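Long-range contact in ribonuclease-like 3 (PDB 2VQ9), which cleaves RNA as a secreted ribonuclease of the pancreatic family, is angiogenic and kills bacteria, the killing not depending on its nuclease activity: residues A[78-88]-A[96-104]. Residues are numbered along the deposited sequence; the frame is centred on the assembly and turned at random.
Unlike the reference sequence in segment 96-104: D101 (reference Asn).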
ATOM      1  N   HIS A  78       5.123   8.995  -8.528  1.00 21.96           N
ATOM      2  CA  HIS A  78       4.098   9.887  -7.957  1.00 21.00           C
ATOM      3  C   HIS A  78       3.987   9.668  -6.444  1.00 21.06           C
ATOM      4  O   HIS A  78       4.054  10.629  -5.662  1.00 20.12           O
ATOM      5  CB  HIS A  78       2.764   9.625  -8.645  1.00 21.16           C
ATOM      6  CG  HIS A  78       1.650  10.541  -8.242  1.00 19.66           C
ATOM      7  ND1 HIS A  78       0.350  10.329  -8.645  1.00 21.05           N
ATOM      8  CD2 HIS A  78       1.624  11.639  -7.444  1.00 20.58           C
ATOM      9  CE1 HIS A  78      -0.427  11.275  -8.140  1.00 19.98           C
ATOM     10  NE2 HIS A  78       0.324  12.089  -7.417  1.00 20.78           N
ATOM     11  N   VAL A  79       3.843   8.409  -6.011  1.00 21.38           N
ATOM     12  CA  VAL A  79       3.779   8.141  -4.565  1.00 22.01           C
ATOM     13  C   VAL A  79       5.044   8.630  -3.823  1.00 22.78           C
ATOM     14  O   VAL A  79       4.963   9.166  -2.702  1.00 23.79           O
ATOM     15  CB  VAL A  79       3.467   6.669  -4.268  1.00 21.87           C
ATOM     16  CG1 VAL A  79       3.550   6.389  -2.735  1.00 22.08           C
ATOM     17  CG2 VAL A  79       2.078   6.309  -4.816  1.00 21.26           C
ATOM     18  N   ARG A  80       6.213   8.443  -4.427  1.00 24.06           N
ATOM     19  CA  ARG A  80       7.471   8.945  -3.843  1.00 25.83           C
ATOM     20  C   ARG A  80       7.463  10.402  -3.420  1.00 25.99           C
ATOM     21  O   ARG A  80       8.141  10.775  -2.450  1.00 25.91           O
ATOM     22  CB  ARG A  80       8.621   8.763  -4.813  1.00 26.96           C
ATOM     23  CG  ARG A  80       9.341   7.481  -4.663  1.00 31.38           C
ATOM     24  CD  ARG A  80      10.780   7.685  -5.061  1.00 36.15           C
ATOM     25  NE  ARG A  80      10.935   7.679  -6.502  1.00 39.06           N
ATOM     26  CZ  ARG A  80      11.858   8.383  -7.151  1.00 41.03           C
ATOM     27  NH1 ARG A  80      12.712   9.159  -6.477  1.00 42.48           N
ATOM     28  NH2 ARG A  80      11.917   8.313  -8.466  1.00 39.77           N
ATOM     29  N   THR A  81       6.714  11.228  -4.140  1.00 26.17           N
ATOM     30  CA  THR A  81       6.707  12.672  -3.877  1.00 27.35           C
ATOM     31  C   THR A  81       6.142  13.022  -2.505  1.00 28.01           C
ATOM     32  O   THR A  81       6.305  14.147  -2.049  1.00 28.72           O
ATOM     33  CB  THR A  81       5.920  13.474  -4.936  1.00 27.22           C
ATOM     34  OG1 THR A  81       4.522  13.141  -4.852  1.00 27.43           O
ATOM     35  CG2 THR A  81       6.450  13.192  -6.342  1.00 28.47           C
ATOM     36  N   VAL A  82       5.457  12.074  -1.863  1.00 27.01           N
ATOM     37  CA  VAL A  82       4.972  12.299  -0.515  1.00 28.07           C
ATOM     38  C   VAL A  82       6.159  12.479   0.434  1.00 28.93           C
ATOM     39  O   VAL A  82       6.046  13.199   1.434  1.00 29.98           O
ATOM     40  CB  VAL A  82       3.997  11.183  -0.051  1.00 27.17           C
ATOM     41  CG1 VAL A  82       3.456  11.481   1.338  1.00 27.36           C
ATOM     42  CG2 VAL A  82       2.827  11.094  -1.027  1.00 27.99           C
ATOM     43  N   CYS A  83       7.299  11.875   0.085  1.00 30.09           N
ATOM     44  CA  CYS A  83       8.527  11.966   0.887  1.00 31.27           C
ATOM     45  C   CYS A  83       9.469  13.118   0.515  1.00 32.72           C
ATOM     46  O   CYS A  83      10.466  13.362   1.221  1.00 33.42           O
ATOM     47  CB  CYS A  83       9.322  10.665   0.789  1.00 31.22           C
ATOM     48  SG  CYS A  83       8.498   9.224   1.466  1.00 29.57           S
ATOM     49  N   THR A  84       9.189  13.803  -0.585  1.00 33.82           N
ATOM     50  CA  THR A  84      10.097  14.859  -1.042  1.00 34.48           C
ATOM     51  C   THR A  84       9.410  16.210  -1.262  1.00 35.02           C
ATOM     52  O   THR A  84       9.706  16.914  -2.225  1.00 35.75           O
ATOM     53  CB  THR A  84      10.861  14.422  -2.313  1.00 34.94           C
ATOM     54  OG1 THR A  84       9.933  14.105  -3.357  1.00 34.05           O
ATOM     55  CG2 THR A  84      11.750  13.218  -2.012  1.00 34.93           C
ATOM     56  N   GLY A  85       8.497  16.579  -0.364  1.00 35.18           N
ATOM     57  CA  GLY A  85       7.829  17.892  -0.441  1.00 34.52           C
ATOM     58  C   GLY A  85       6.323  17.826  -0.567  1.00 34.48           C
ATOM     59  O   GLY A  85       5.613  18.806  -0.306  1.00 34.14           O
ATOM     60  N   GLY A  86       5.834  16.661  -0.971  1.00 34.50           N
ATOM     61  CA  GLY A  86       4.407  16.462  -1.216  1.00 34.52           C
ATOM     62  C   GLY A  86       3.648  15.967  -0.005  1.00 34.93           C
ATOM     63  O   GLY A  86       2.477  15.606  -0.112  1.00 35.04           O
ATOM     64  N   GLY A  87       4.302  15.987   1.154  1.00 35.97           N
ATOM     65  CA  GLY A  87       3.681  15.569   2.401  1.00 36.64           C
ATOM     66  C   GLY A  87       4.067  16.414   3.601  1.00 38.25           C
ATOM     67  O   GLY A  87       5.008  17.225   3.540  1.00 37.37           O
ATOM     68  N   THR A  88       3.345  16.170   4.696  1.00 39.55           N
ATOM     69  CA  THR A  88       3.469  16.871   5.970  1.00 41.15           C
ATOM     70  C   THR A  88       3.972  15.877   7.029  1.00 42.39           C
ATOM     71  O   THR A  88       3.317  14.865   7.277  1.00 42.00           O
ATOM     72  CB  THR A  88       2.076  17.391   6.424  1.00 40.93           C
ATOM     73  OG1 THR A  88       1.608  18.395   5.516  1.00 40.81           O
ATOM     74  CG2 THR A  88       2.131  17.965   7.840  1.00 41.14           C
ATOM     75  N   LEU A  96       6.840   9.589   9.673  1.00 39.34           N
ATOM     76  CA  LEU A  96       5.570   9.530   8.933  1.00 37.34           C
ATOM     77  C   LEU A  96       5.224  10.835   8.244  1.00 36.60           C
ATOM     78  O   LEU A  96       5.279  11.903   8.866  1.00 36.46           O
ATOM     79  CB  LEU A  96       4.408   9.151   9.856  1.00 36.95           C
ATOM     80  CG  LEU A  96       4.427   7.769  10.497  1.00 37.96           C
ATOM     81  CD1 LEU A  96       3.173   7.535  11.356  1.00 38.56           C
ATOM     82  CD2 LEU A  96       4.566   6.677   9.433  1.00 37.23           C
ATOM     83  N   TYR A  97       4.832  10.732   6.974  1.00 34.70           N
ATOM     84  CA  TYR A  97       4.381  11.862   6.173  1.00 33.26           C
ATOM     85  C   TYR A  97       2.984  11.643   5.637  1.00 32.49           C
ATOM     86  O   TYR A  97       2.724  10.617   5.023  1.00 30.80           O
ATOM     87  CB  TYR A  97       5.316  12.062   4.987  1.00 33.27           C
ATOM     88  CG  TYR A  97       6.643  12.615   5.411  1.00 34.34           C
ATOM     89  CD1 TYR A  97       6.934  13.958   5.220  1.00 35.99           C
ATOM     90  CD2 TYR A  97       7.591  11.806   6.050  1.00 35.29           C
ATOM     91  CE1 TYR A  97       8.160  14.490   5.623  1.00 38.12           C
ATOM     92  CE2 TYR A  97       8.823  12.327   6.463  1.00 37.83           C
ATOM     93  CZ  TYR A  97       9.093  13.669   6.242  1.00 38.34           C
ATOM     94  OH  TYR A  97      10.298  14.210   6.636  1.00 40.62           O
ATOM     95  N   MET A  98       2.101  12.620   5.854  1.00 31.79           N
ATOM     96  CA  MET A  98       0.760  12.581   5.290  1.00 31.49           C
ATOM     97  C   MET A  98       0.722  13.337   3.965  1.00 30.93           C
ATOM     98  O   MET A  98       1.226  14.461   3.891  1.00 30.75           O
ATOM     99  CB  MET A  98      -0.257  13.157   6.277  1.00 32.09           C
ATOM    100  CG  MET A  98      -1.693  13.108   5.777  1.00 33.64           C
ATOM    101  SD  MET A  98      -2.885  13.872   6.894  1.00 38.70           S
ATOM    102  CE  MET A  98      -2.652  12.872   8.369  1.00 37.33           C
ATOM    103  N   SER A  99       0.141  12.736   2.913  1.00 29.10           N
ATOM    104  CA  SER A  99       0.093  13.409   1.625  1.00 28.25           C
ATOM    105  C   SER A  99      -0.758  14.694   1.710  1.00 29.17           C
ATOM    106  O   SER A  99      -1.744  14.760   2.454  1.00 29.25           O
ATOM    107  CB  SER A  99      -0.409  12.493   0.491  1.00 27.58           C
ATOM    108  OG  SER A  99      -1.772  12.177   0.647  1.00 23.78           O
ATOM    109  N   ASN A 100      -0.344  15.709   0.960  1.00 29.74           N
ATOM    110  CA  ASN A 100      -1.156  16.921   0.770  1.00 30.45           C
ATOM    111  C   ASN A 100      -2.344  16.710  -0.191  1.00 29.49           C
ATOM    112  O   ASN A 100      -3.387  17.323   0.007  1.00 30.10           O
ATOM    113  CB  ASN A 100      -0.313  18.098   0.268  1.00 30.90           C
ATOM    114  CG  ASN A 100       0.925  18.360   1.105  1.00 32.79           C
ATOM    115  OD1 ASN A 100       1.975  18.707   0.561  1.00 36.55           O
ATOM    116  ND2 ASN A 100       0.818  18.207   2.423  1.00 33.77           N
ATOM    117  N   ASP A 101      -2.192  15.875  -1.232  1.00 28.24           N
ATOM    118  CA  ASP A 101      -3.314  15.582  -2.139  1.00 26.55           C
ATOM    119  C   ASP A 101      -4.023  14.302  -1.691  1.00 25.38           C
ATOM    120  O   ASP A 101      -3.424  13.456  -1.023  1.00 24.27           O
ATOM    121  CB  ASP A 101      -2.865  15.364  -3.596  1.00 27.22           C
ATOM    122  CG  ASP A 101      -2.212  16.591  -4.226  1.00 29.66           C
ATOM    123  OD1 ASP A 101      -2.396  17.711  -3.693  1.00 31.29           O
ATOM    124  OD2 ASP A 101      -1.527  16.423  -5.282  1.00 29.51           O
ATOM    125  N   GLN A 102      -5.277  14.160  -2.113  1.00 24.10           N
ATOM    126  CA  GLN A 102      -6.012  12.912  -1.978  1.00 23.87           C
ATOM    127  C   GLN A 102      -5.464  11.935  -3.017  1.00 22.58           C
ATOM    128  O   GLN A 102      -5.099  12.353  -4.132  1.00 21.75           O
ATOM    129  CB  GLN A 102      -7.483  13.134  -2.299  1.00 24.73           C
ATOM    130  CG  GLN A 102      -8.145  14.233  -1.475  1.00 28.68           C
ATOM    131  CD  GLN A 102      -8.491  13.732  -0.122  1.00 33.51           C
ATOM    132  OE1 GLN A 102      -8.186  14.367   0.892  1.00 36.77           O
ATOM    133  NE2 GLN A 102      -9.105  12.566  -0.078  1.00 33.33           N
ATOM    134  N   PHE A 103      -5.416  10.652  -2.632  1.00 21.06           N
ATOM    135  CA  PHE A 103      -5.156   9.549  -3.552  1.00 20.18           C
ATOM    136  C   PHE A 103      -6.351   8.577  -3.459  1.00 19.37           C
ATOM    137  O   PHE A 103      -7.006   8.457  -2.423  1.00 18.91           O
ATOM    138  CB  PHE A 103      -3.885   8.792  -3.148  1.00 19.04           C
ATOM    139  CG  PHE A 103      -2.595   9.502  -3.476  1.00 20.21           C
ATOM    140  CD1 PHE A 103      -1.841   9.127  -4.599  1.00 19.61           C
ATOM    141  CD2 PHE A 103      -2.109  10.523  -2.648  1.00 20.87           C
ATOM    142  CE1 PHE A 103      -0.601   9.780  -4.887  1.00 20.86           C
ATOM    143  CE2 PHE A 103      -0.890  11.181  -2.926  1.00 21.07           C
ATOM    144  CZ  PHE A 103      -0.136  10.807  -4.048  1.00 20.45           C
ATOM    145  N   THR A 104      -6.639   7.897  -4.550  1.00 18.90           N
ATOM    146  CA  THR A 104      -7.557   6.794  -4.497  1.00 18.31           C
ATOM    147  C   THR A 104      -6.797   5.559  -4.023  1.00 18.39           C
ATOM    148  O   THR A 104      -5.738   5.207  -4.567  1.00 17.71           O
ATOM    149  CB  THR A 104      -8.208   6.577  -5.863  1.00 17.98           C
ATOM    150  OG1 THR A 104      -8.961   7.763  -6.164  1.00 18.58           O
ATOM    151  CG2 THR A 104      -9.139   5.352  -5.838  1.00 18.52           C
TER
HETATM  152  O   HOH W   1      -0.431  13.960  -5.501  1.00 24.13           O
HETATM  153  O   HOH W   2       0.509  14.720  -2.040  1.00 30.63           O
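H78 and F103 meet with their side chains pointing at one another. CE1 of F103 sits over one face of the imidazole, off-centre toward the rim, 3.5 Å from NE2 of H78. The two planes are turned by 42°, so the pair is oblique. H78 has its CG anti to the backbone N (chi1 -175°), which carries the ring out from helix 76-80 to F103. Water 1 lies in the plane of the imidazole at its edge and links NE2 to OD2 of D101. The carboxylate of D101 might favour a protonated H78.

V82 can be followed outward from CB, which is directed at segment 96-104. CG1 lies 3.9 Å from both Y97 O and S99 N, with CB of Y97 slightly farther off. CG2 lies 3.8 Å from CB of S99 and farther on touches CE2 of F103. V132 of strand 120-135 also packs on V82, and this side chain is buried.

The chain then turns through G85 and G86 into the antiparallel hairpin of strands 87-89 and 96-99, part of the curved sheet of the ribonuclease A fold. T88 and M98 form its hydrogen-bonded pair: T88 N to M98 O at 2.8 Å, and M98 N to T88 O. G87 and S99 are the adjacent non-hydrogen-bonded pair. The CA of G87 lies 3.1 Å from M98 O.

N100 N gives a nearly straight bond to G86 O (3.0 Å, 171° at the hydrogen). Water 2 donates to the same oxygen and accepts from D101 N. ND2 of N100 makes a weak bond to OG1 of T88. S99 OG donates to D101 O at 2.7 Å and is also hydrogen-bonded to I130 N of strand 120-135.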